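Local coordinates for putative exported protein (Peptoclostridium difficile, PDB 5TTA) that is of unknown function but, as a putative exported protein with a signal sequence, probably acts outside the cytoplasm and carries an E-set-clan DUF5780 domain, at residues W57-S63 against N185-F191; L41-S46 against I206-V210; M73-C79 against S131-M137. One frame throughout, in Å; residues are numbered along the deposited sequence.

Contact 1: W57-S63 against N185-F191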
loop_
_atom_site.group_PDB
_atom_site.type_symbol
_atom_site.label_atom_id
_atom_site.label_comp_id
_atom_site.label_asym_id
_atom_site.label_seq_id
_atom_site.Cartn_x
_atom_site.Cartn_y
_atom_site.Cartn_z
ATOM N N TRP A 57 -13.032 24.083 -15.103
ATOM C CA TRP A 57 -12.077 23.132 -15.647
ATOM C C TRP A 57 -12.802 22.045 -16.450
ATOM O O TRP A 57 -13.893 21.603 -16.064
ATOM C CB TRP A 57 -11.251 22.487 -14.552
ATOM C CG TRP A 57 -10.125 23.362 -14.012
ATOM C CD1 TRP A 57 -9.909 24.706 -14.249
ATOM C CD2 TRP A 57 -9.103 22.939 -13.122
ATOM N NE1 TRP A 57 -8.775 25.123 -13.581
ATOM C CE2 TRP A 57 -8.268 24.058 -12.872
ATOM C CE3 TRP A 57 -8.784 21.706 -12.529
ATOM C CZ2 TRP A 57 -7.143 23.979 -12.052
ATOM C CZ3 TRP A 57 -7.664 21.634 -11.704
ATOM C CH2 TRP A 57 -6.865 22.769 -11.465
ATOM N N PRO A 58 -12.220 21.600 -17.565
ATOM C CA PRO A 58 -12.851 20.575 -18.421
ATOM C C PRO A 58 -12.504 19.159 -18.003
ATOM O O PRO A 58 -11.356 18.845 -17.675
ATOM C CB PRO A 58 -12.239 20.858 -19.806
ATOM C CG PRO A 58 -10.821 21.307 -19.485
ATOM C CD PRO A 58 -10.944 22.093 -18.121
ATOM N N SER A 59 -13.505 18.273 -18.068
ATOM C CA SER A 59 -13.258 16.851 -17.848
ATOM C C SER A 59 -13.985 16.023 -18.901
ATOM O O SER A 59 -15.091 16.354 -19.330
ATOM C CB SER A 59 -13.741 16.349 -16.469
ATOM O OG SER A 59 -13.022 16.907 -15.375
ATOM N N ASN A 60 -13.374 14.896 -19.251
ATOM C CA ASN A 60 -14.056 13.845 -20.013
ATOM C C ASN A 60 -14.896 13.049 -19.017
ATOM O O ASN A 60 -14.344 12.335 -18.172
ATOM C CB ASN A 60 -12.977 13.001 -20.696
ATOM C CG ASN A 60 -13.512 11.754 -21.391
ATOM O OD1 ASN A 60 -12.744 10.829 -21.686
ATOM N ND2 ASN A 60 -14.772 11.729 -21.656
ATOM N N VAL A 61 -16.215 13.193 -19.064
ATOM C CA VAL A 61 -17.091 12.533 -18.099
ATOM C C VAL A 61 -17.741 11.335 -18.782
ATOM O O VAL A 61 -18.517 11.491 -19.734
ATOM C CB VAL A 61 -18.142 13.496 -17.540
ATOM C CG1 VAL A 61 -19.058 12.747 -16.528
ATOM C CG2 VAL A 61 -17.427 14.708 -16.854
ATOM N N ILE A 62 -17.405 10.140 -18.304
ATOM C CA ILE A 62 -17.923 8.877 -18.844
ATOM C C ILE A 62 -19.024 8.382 -17.915
ATOM O O ILE A 62 -18.767 8.088 -16.736
ATOM C CB ILE A 62 -16.802 7.836 -18.982
ATOM C CG1 ILE A 62 -15.635 8.470 -19.746
ATOM C CG2 ILE A 62 -17.349 6.573 -19.691
ATOM C CD1 ILE A 62 -14.390 7.617 -19.836
ATOM N N SER A 63 -20.250 8.309 -18.437
ATOM C CA SER A 63 -21.390 7.846 -17.653
ATOM C C SER A 63 -21.521 6.340 -17.844
ATOM O O SER A 63 -21.688 5.862 -18.975
ATOM C CB SER A 63 -22.658 8.586 -18.060
ATOM O OG SER A 63 -23.793 7.956 -17.494
ATOM N N ASN A 185 -20.782 8.442 -12.803
ATOM C CA ASN A 185 -19.869 9.166 -13.688
ATOM C C ASN A 185 -18.434 8.979 -13.214
ATOM O O ASN A 185 -18.118 9.221 -12.035
ATOM C CB ASN A 185 -20.178 10.669 -13.704
ATOM C CG ASN A 185 -21.439 11.005 -14.458
ATOM O OD1 ASN A 185 -21.771 10.379 -15.465
ATOM N ND2 ASN A 185 -22.172 11.987 -13.958
ATOM N N ASP A 186 -17.559 8.588 -14.136
ATOM C CA ASP A 186 -16.123 8.577 -13.899
ATOM C C ASP A 186 -15.506 9.675 -14.753
ATOM O O ASP A 186 -15.611 9.634 -15.987
ATOM C CB ASP A 186 -15.532 7.203 -14.217
ATOM C CG ASP A 186 -15.902 6.152 -13.161
ATOM O OD1 ASP A 186 -16.634 6.500 -12.207
ATOM O OD2 ASP A 186 -15.463 4.982 -13.286
ATOM N N ALA A 187 -14.888 10.663 -14.096
ATOM C CA ALA A 187 -14.481 11.910 -14.738
ATOM C C ALA A 187 -12.964 12.032 -14.779
ATOM O O ALA A 187 -12.278 11.711 -13.802
ATOM C CB ALA A 187 -15.064 13.129 -14.020
ATOM N N PHE A 188 -12.445 12.506 -15.911
ATOM C CA PHE A 188 -11.006 12.640 -16.116
ATOM C C PHE A 188 -10.701 14.005 -16.716
ATOM O O PHE A 188 -11.167 14.319 -17.814
ATOM C CB PHE A 188 -10.493 11.529 -17.029
ATOM C CG PHE A 188 -10.989 10.170 -16.642
ATOM C CD1 PHE A 188 -12.189 9.685 -17.159
ATOM C CD2 PHE A 188 -10.266 9.384 -15.755
ATOM C CE1 PHE A 188 -12.653 8.434 -16.825
ATOM C CE2 PHE A 188 -10.735 8.120 -15.398
ATOM C CZ PHE A 188 -11.916 7.642 -15.954
ATOM N N LEU A 189 -9.895 14.803 -15.999
ATOM C CA LEU A 189 -9.519 16.135 -16.478
ATOM C C LEU A 189 -8.937 16.051 -17.890
ATOM O O LEU A 189 -8.156 15.145 -18.204
ATOM C CB LEU A 189 -8.515 16.784 -15.499
ATOM C CG LEU A 189 -9.165 17.246 -14.178
ATOM C CD1 LEU A 189 -8.115 17.710 -13.119
ATOM C CD2 LEU A 189 -10.104 18.389 -14.508
ATOM N N LEU A 190 -9.338 16.995 -18.756
ATOM C CA LEU A 190 -8.944 16.972 -20.188
ATOM C C LEU A 190 -8.559 18.396 -20.622
ATOM O O LEU A 190 -9.318 19.109 -21.282
ATOM C CB LEU A 190 -10.064 16.379 -21.041
ATOM C CG LEU A 190 -9.658 15.989 -22.473
ATOM C CD1 LEU A 190 -8.768 14.770 -22.351
ATOM C CD2 LEU A 190 -10.866 15.656 -23.289
ATOM N N PHE A 191 -7.354 18.818 -20.198
ATOM C CA PHE A 191 -6.856 20.165 -20.447
ATOM C C PHE A 191 -6.407 20.397 -21.881
ATOM O O PHE A 191 -6.564 21.509 -22.385
ATOM C CB PHE A 191 -5.694 20.467 -19.499
ATOM C CG PHE A 191 -6.099 20.520 -18.059
ATOM C CD1 PHE A 191 -5.617 19.590 -17.161
ATOM C CD2 PHE A 191 -7.011 21.481 -17.621
ATOM C CE1 PHE A 191 -5.987 19.637 -15.815
ATOM C CE2 PHE A 191 -7.391 21.550 -16.273
ATOM C CZ PHE A 191 -6.883 20.624 -15.370
#
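F191 meets W57 in a T-shaped (edge-to-face) stack: the ring edge of F191 points at the face of the indole six-membered ring, with centroids 5.2 Å apart and planes at 82°. The leading atom is F191 CZ, 3.6 Å from W57 CE3. With W57 CG set anti to its carbonyl carbon (chi1 -78°), the indole projects toward 185-191 and lies against L189 and F191. L189 lies obliquely beside the same indole and also sends CD2 to 3.4 Å from S59 OG. At the other end I62 CD1 approaches F188 CE1 at 3.6 Å, on the face that N60 and F188 share, while V61 CG2 and A187 CB pack on the opposite face. Between these clusters runs an antiparallel ladder in which N60–F188 and I62–D186 are hydrogen-bonded pairs, each closed by two N-H···O=C bonds. The shortest, N60 N to F188 O, measures 2.7 Å; the I62–D186 bonds are straighter. A further bond from L190 N to P58 O (2.9 Å) carries the pairing one step beyond the strand end at L189, its donor 40° out of the carbonyl plane. At the polar edge the amide of N185 lies across V61 CG1 and brings OD1 to 3.3 Å from S63 CB. W57 NE1 is held by the carbonyl of G117, and D186 OD2 by Y75 OH. Strand 58-66 is central in a three-stranded sheet, between 183-189 and 41-50, to which S59 and V61 bond through the backbones of Q49 and K47; strand 72-82 packs against the N60, I62 and F188 face.

Contact 2: L41-S46 against I206-V210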
loop_
_atom_site.group_PDB
_atom_site.type_symbol
_atom_site.label_atom_id
_atom_site.label_comp_id
_atom_site.label_asym_id
_atom_site.label_seq_id
_atom_site.Cartn_x
_atom_site.Cartn_y
_atom_site.Cartn_z
ATOM N N LEU A 41 -20.491 -3.791 -18.601
ATOM C CA LEU A 41 -20.305 -2.390 -18.216
ATOM C C LEU A 41 -20.781 -1.538 -19.380
ATOM O O LEU A 41 -20.208 -1.602 -20.472
ATOM C CB LEU A 41 -18.841 -2.097 -17.879
ATOM C CG LEU A 41 -18.474 -0.678 -17.455
ATOM C CD1 LEU A 41 -19.253 -0.299 -16.167
ATOM C CD2 LEU A 41 -16.981 -0.597 -17.200
ATOM N N PHE A 42 -21.840 -0.770 -19.164
ATOM C CA PHE A 42 -22.510 -0.036 -20.225
ATOM C C PHE A 42 -22.042 1.402 -20.234
ATOM O O PHE A 42 -22.114 2.081 -19.206
ATOM C CB PHE A 42 -24.028 -0.051 -20.040
ATOM C CG PHE A 42 -24.784 0.367 -21.261
ATOM C CD1 PHE A 42 -25.283 1.649 -21.389
ATOM C CD2 PHE A 42 -25.017 -0.545 -22.287
ATOM C CE1 PHE A 42 -25.998 2.027 -22.521
ATOM C CE2 PHE A 42 -25.722 -0.176 -23.425
ATOM C CZ PHE A 42 -26.213 1.115 -23.541
ATOM N N ILE A 43 -21.605 1.889 -21.389
ATOM C CA ILE A 43 -21.239 3.296 -21.483
ATOM C C ILE A 43 -22.453 4.046 -22.010
ATOM O O ILE A 43 -22.815 3.929 -23.182
ATOM C CB ILE A 43 -20.001 3.532 -22.357
ATOM C CG1 ILE A 43 -18.800 2.835 -21.744
ATOM C CG2 ILE A 43 -19.720 5.054 -22.458
ATOM C CD1 ILE A 43 -17.525 3.016 -22.538
ATOM N N ASN A 44 -23.077 4.834 -21.138
ATOM C CA ASN A 44 -24.231 5.640 -21.525
ATOM C C ASN A 44 -23.840 6.851 -22.352
ATOM O O ASN A 44 -24.622 7.276 -23.218
ATOM C CB ASN A 44 -24.994 6.096 -20.274
ATOM C CG ASN A 44 -25.478 4.927 -19.461
ATOM O OD1 ASN A 44 -26.310 4.149 -19.930
ATOM N ND2 ASN A 44 -24.929 4.763 -18.260
ATOM N N ASN A 45 -22.650 7.400 -22.113
ATOM C CA ASN A 45 -22.216 8.642 -22.737
ATOM C C ASN A 45 -20.783 8.963 -22.334
ATOM O O ASN A 45 -20.328 8.537 -21.267
ATOM C CB ASN A 45 -23.143 9.792 -22.333
ATOM C CG ASN A 45 -23.223 10.877 -23.378
ATOM O OD1 ASN A 45 -22.645 10.761 -24.458
ATOM N ND2 ASN A 45 -23.955 11.938 -23.067
ATOM N N SER A 46 -20.059 9.705 -23.176
ATOM C CA SER A 46 -18.777 10.280 -22.782
ATOM C C SER A 46 -18.719 11.651 -23.430
ATOM O O SER A 46 -18.919 11.766 -24.642
ATOM C CB SER A 46 -17.579 9.404 -23.190
ATOM O OG SER A 46 -17.587 9.139 -24.570
ATOM N N ILE A 206 -16.278 12.675 -28.014
ATOM C CA ILE A 206 -15.481 11.591 -27.470
ATOM C C ILE A 206 -16.303 10.330 -27.647
ATOM O O ILE A 206 -17.482 10.306 -27.278
ATOM C CB ILE A 206 -15.137 11.848 -25.995
ATOM C CG1 ILE A 206 -14.235 13.089 -25.908
ATOM C CG2 ILE A 206 -14.501 10.620 -25.361
ATOM C CD1 ILE A 206 -13.986 13.501 -24.531
ATOM N N ILE A 207 -15.728 9.311 -28.277
ATOM C CA ILE A 207 -16.410 8.027 -28.366
ATOM C C ILE A 207 -15.544 7.023 -27.638
ATOM O O ILE A 207 -14.315 7.135 -27.661
ATOM C CB ILE A 207 -16.682 7.610 -29.834
ATOM C CG1 ILE A 207 -15.373 7.486 -30.606
ATOM C CG2 ILE A 207 -17.574 8.670 -30.527
ATOM C CD1 ILE A 207 -15.570 6.867 -32.040
ATOM N N SER A 208 -16.185 6.066 -26.957
ATOM C CA SER A 208 -15.492 5.157 -26.062
ATOM C C SER A 208 -15.919 3.711 -26.280
ATOM O O SER A 208 -16.951 3.414 -26.909
ATOM C CB SER A 208 -15.714 5.546 -24.600
ATOM O OG SER A 208 -15.505 6.950 -24.438
ATOM N N CYS A 209 -15.083 2.805 -25.771
ATOM C CA CYS A 209 -15.377 1.376 -25.850
ATOM C C CYS A 209 -14.719 0.693 -24.663
ATOM O O CYS A 209 -13.539 0.943 -24.383
ATOM C CB CYS A 209 -14.863 0.774 -27.170
ATOM S SG CYS A 209 -15.272 -0.981 -27.460
ATOM N N VAL A 210 -15.485 -0.164 -23.986
ATOM C CA VAL A 210 -14.950 -1.008 -22.924
ATOM C C VAL A 210 -14.017 -2.033 -23.543
ATOM O O VAL A 210 -14.403 -2.739 -24.481
ATOM C CB VAL A 210 -16.080 -1.712 -22.171
ATOM C CG1 VAL A 210 -15.496 -2.665 -21.124
ATOM C CG2 VAL A 210 -17.031 -0.682 -21.520
HETATM O O HOH W 1 -18.872 13.491 -26.683
#
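S46 OG lies 3.0 Å from I206 O and equally 3.0 Å from S208 OG, and the hydroxyl of Y247 is a third hydrogen-bonding partner. Three oxygens therefore lie within hydrogen-bonding reach of one hydroxyl. The cluster satisfies a buried polar atom between two strands. Chi1 of 56° places S46 OG between the backbone N and the carbonyl carbon, from where it reaches both I206 and S208 across the gap. The same hydroxyl lies 3.5 Å from I206 CG2. Beside this cluster a water bridges the backbones, donating to S46 O at 2.7 Å and accepting from I206 N.

Farther along, the interface becomes apolar. The side chains of I43 and V210 run alongside one another, pointing opposite ways, with I43 CD1 at 3.9 Å from V210 CG2. That same I43 methyl also touches S208 CB, at 3.7 Å, so it sits beside two successive inward-facing residues of 206-210. V210 CG2 also lies 3.5 Å from the backbone oxygen L41 O.

The segment axes come no nearer than 6.7 Å and run at 150°, and the only direct polar links are made through side chains, so these strands are not partners in one ladder. Strand 41-50 belongs to the three-stranded sheet and 205-215 to the five-stranded one; their facing side chains form a sheet-on-sheet packing, consistent with the beta-sandwich architecture of E-set domains.

Contact 3: M73-C79 against S131-M137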
loop_
_atom_site.group_PDB
_atom_site.type_symbol
_atom_site.label_atom_id
_atom_site.label_comp_id
_atom_site.label_asym_id
_atom_site.label_seq_id
_atom_site.Cartn_x
_atom_site.Cartn_y
_atom_site.Cartn_z
HETATM N N MSE A 73 -14.513 -4.523 -10.071
HETATM C CA MSE A 73 -13.390 -3.976 -9.320
HETATM C C MSE A 73 -12.376 -3.243 -10.196
HETATM O O MSE A 73 -11.630 -2.419 -9.675
HETATM C CB MSE A 73 -12.687 -5.081 -8.510
HETATM C CG MSE A 73 -11.644 -5.884 -9.246
HETATM SE SE MSE A 73 -10.864 -7.248 -8.066
HETATM C CE MSE A 73 -9.948 -6.099 -6.881
ATOM N N ASP A 74 -12.330 -3.518 -11.511
ATOM C CA ASP A 74 -11.419 -2.798 -12.391
ATOM C C ASP A 74 -11.992 -2.792 -13.805
ATOM O O ASP A 74 -12.860 -3.593 -14.147
ATOM C CB ASP A 74 -9.994 -3.420 -12.360
ATOM C CG ASP A 74 -8.899 -2.467 -12.889
ATOM O OD1 ASP A 74 -9.162 -1.270 -13.154
ATOM O OD2 ASP A 74 -7.752 -2.928 -13.046
ATOM N N TYR A 75 -11.555 -1.833 -14.610
ATOM C CA TYR A 75 -11.967 -1.801 -16.008
ATOM C C TYR A 75 -10.854 -1.175 -16.824
ATOM O O TYR A 75 -9.940 -0.551 -16.288
ATOM C CB TYR A 75 -13.308 -1.046 -16.225
ATOM C CG TYR A 75 -13.322 0.416 -15.785
ATOM C CD1 TYR A 75 -12.467 1.361 -16.372
ATOM C CD2 TYR A 75 -14.230 0.862 -14.836
ATOM C CE1 TYR A 75 -12.483 2.693 -15.982
ATOM C CE2 TYR A 75 -14.267 2.185 -14.450
ATOM C CZ TYR A 75 -13.397 3.098 -15.024
ATOM O OH TYR A 75 -13.443 4.421 -14.620
ATOM N N GLU A 76 -10.930 -1.373 -18.134
ATOM C CA GLU A 76 -10.132 -0.623 -19.096
ATOM C C GLU A 76 -11.095 -0.083 -20.138
ATOM O O GLU A 76 -11.853 -0.851 -20.742
ATOM C CB GLU A 76 -9.041 -1.486 -19.741
ATOM C CG GLU A 76 -8.068 -2.034 -18.710
ATOM C CD GLU A 76 -6.952 -2.886 -19.300
ATOM O OE1 GLU A 76 -6.105 -3.361 -18.507
ATOM O OE2 GLU A 76 -6.914 -3.078 -20.539
ATOM N N ILE A 77 -11.073 1.232 -20.339
ATOM C CA ILE A 77 -11.992 1.890 -21.258
ATOM C C ILE A 77 -11.180 2.792 -22.170
ATOM O O ILE A 77 -10.434 3.654 -21.684
ATOM C CB ILE A 77 -13.069 2.701 -20.515
ATOM C CG1 ILE A 77 -14.019 1.755 -19.782
ATOM C CG2 ILE A 77 -13.834 3.565 -21.496
ATOM C CD1 ILE A 77 -15.096 2.502 -18.961
ATOM N N THR A 78 -11.304 2.587 -23.491
ATOM C CA THR A 78 -10.501 3.349 -24.440
ATOM C C THR A 78 -11.361 4.446 -25.046
ATOM O O THR A 78 -12.507 4.201 -25.428
ATOM C CB THR A 78 -9.931 2.455 -25.549
ATOM O OG1 THR A 78 -9.029 1.502 -24.977
ATOM C CG2 THR A 78 -9.163 3.295 -26.589
ATOM N N CYS A 79 -10.796 5.652 -25.147
ATOM C CA CYS A 79 -11.472 6.785 -25.759
ATOM C C CYS A 79 -10.698 7.308 -26.962
ATOM O O CYS A 79 -9.470 7.203 -27.031
ATOM C CB CYS A 79 -11.647 7.949 -24.795
ATOM S SG CYS A 79 -12.655 7.548 -23.325
ATOM N N SER A 131 -5.565 7.723 -29.121
ATOM C CA SER A 131 -6.366 7.013 -28.137
ATOM C C SER A 131 -5.781 7.114 -26.731
ATOM O O SER A 131 -4.585 7.319 -26.536
ATOM C CB SER A 131 -6.495 5.534 -28.490
ATOM O OG SER A 131 -5.233 4.911 -28.351
ATOM N N HIS A 132 -6.640 6.894 -25.738
ATOM C CA HIS A 132 -6.190 6.728 -24.366
ATOM C C HIS A 132 -7.018 5.654 -23.681
ATOM O O HIS A 132 -8.242 5.606 -23.837
ATOM C CB HIS A 132 -6.299 8.032 -23.557
ATOM C CG HIS A 132 -5.732 7.910 -22.177
ATOM N ND1 HIS A 132 -4.385 7.760 -21.950
ATOM C CD2 HIS A 132 -6.324 7.912 -20.955
ATOM C CE1 HIS A 132 -4.163 7.689 -20.646
ATOM N NE2 HIS A 132 -5.326 7.769 -20.020
ATOM N N THR A 133 -6.367 4.810 -22.891
ATOM C CA THR A 133 -7.091 3.779 -22.165
ATOM C C THR A 133 -7.105 4.158 -20.696
ATOM O O THR A 133 -6.056 4.134 -20.041
ATOM C CB THR A 133 -6.483 2.397 -22.386
ATOM O OG1 THR A 133 -6.668 2.033 -23.762
ATOM C CG2 THR A 133 -7.197 1.367 -21.516
ATOM N N TYR A 134 -8.293 4.485 -20.197
ATOM C CA TYR A 134 -8.499 4.756 -18.781
ATOM C C TYR A 134 -8.659 3.450 -18.001
ATOM O O TYR A 134 -9.340 2.516 -18.445
ATOM C CB TYR A 134 -9.736 5.633 -18.609
ATOM C CG TYR A 134 -9.641 7.000 -19.213
ATOM C CD1 TYR A 134 -8.970 8.046 -18.528
ATOM C CD2 TYR A 134 -10.236 7.292 -20.456
ATOM C CE1 TYR A 134 -8.887 9.326 -19.080
ATOM C CE2 TYR A 134 -10.160 8.572 -21.018
ATOM C CZ TYR A 134 -9.481 9.594 -20.303
ATOM O OH TYR A 134 -9.403 10.865 -20.821
ATOM N N ARG A 135 -8.035 3.383 -16.824
ATOM C CA ARG A 135 -8.115 2.204 -15.967
ATOM C C ARG A 135 -8.664 2.614 -14.607
ATOM O O ARG A 135 -8.250 3.642 -14.056
ATOM C CB ARG A 135 -6.734 1.552 -15.867
ATOM C CG ARG A 135 -6.731 0.172 -15.274
ATOM C CD ARG A 135 -5.411 -0.544 -15.562
ATOM N NE ARG A 135 -4.389 -0.194 -14.583
ATOM C CZ ARG A 135 -4.173 -0.874 -13.461
ATOM N NH1 ARG A 135 -4.907 -1.944 -13.177
ATOM N NH2 ARG A 135 -3.225 -0.481 -12.622
ATOM N N LYS A 136 -9.629 1.845 -14.090
ATOM C CA LYS A 136 -10.261 2.203 -12.816
ATOM C C LYS A 136 -9.249 2.206 -11.678
ATOM O O LYS A 136 -9.198 3.150 -10.882
ATOM C CB LYS A 136 -11.425 1.254 -12.493
ATOM C CG LYS A 136 -12.234 1.609 -11.195
ATOM C CD LYS A 136 -13.225 0.495 -10.877
ATOM C CE LYS A 136 -14.284 0.828 -9.799
ATOM N NZ LYS A 136 -13.777 1.665 -8.679
HETATM N N MSE A 137 -8.422 1.170 -11.583
HETATM C CA MSE A 137 -7.436 1.124 -10.510
HETATM C C MSE A 137 -6.170 1.851 -10.957
HETATM O O MSE A 137 -5.061 1.346 -10.780
HETATM C CB MSE A 137 -7.113 -0.315 -10.104
HETATM C CG MSE A 137 -8.261 -1.099 -9.483
HETATM SE SE MSE A 137 -7.752 -2.986 -9.233
HETATM C CE MSE A 137 -6.289 -2.718 -7.945
HETATM O O HOH W 2 -12.128 -0.850 -7.571
#
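In an antiparallel ladder of the five-stranded sheet, I77 pairs with Y134 and C79 with H132 as hydrogen-bonded pairs, their side chains on one face, while E76–R135 and T78–T133 are non-hydrogen-bonded pairs on the other. Backbone bonds include Y134 N to I77 O at 2.7 Å. M73 and D74 both face T214, a classic beta bulge.

Among aromatic contacts, K136 CB sits over the centre of the Y75 ring in a CH-pi contact, 3.5 Å from the centroid and 10° off the normal; I77 CD1 lies over the opposite face, offset toward the rim. C79 SG instead meets the Y134 ring at its edge, 3.5 Å from CE2.

Among polar side chains, T78 OG1 and T133 OG1 share a hydrogen bond of 2.7 Å, and Y226 OH also binds T78 OG1. R135 NH1 and D74 OD2 form a salt bridge at 3.0 Å whose bent hydrogen bond is weak; E76 OE2 makes its salt bridge with K211 NZ. Chi1 of -161° swings D74 CG away from its own N, and D74 OD1 accepts hydrogen bonds from M137 N at 3.0 Å and Y75 N at 2.9 Å, the donors above opposite faces of the carboxylate.

From the N terminus, strand 41-50 opens the widest loop, closed when 206-210 packs on L41-S46 in contact 2. Inside it, W57-S63 pairs with N185-F191 in contact 1, and inside that again M73-C79 meets S131-M137 in contact 3, so the three loops nest without crossing. Contact 1 is one of the two pairings of the three-stranded sheet, which strand 41-50 joins through S63 and the N44-N45 backbone; contact 3 is one of the pairings of the five-stranded sheet, which 205-215 joins through C209 O and T78 N. Contact 2 spans the two sheets. Contacts 1 and 3 also meet directly, where F188 stacks on Y134 and N60 lies near C79.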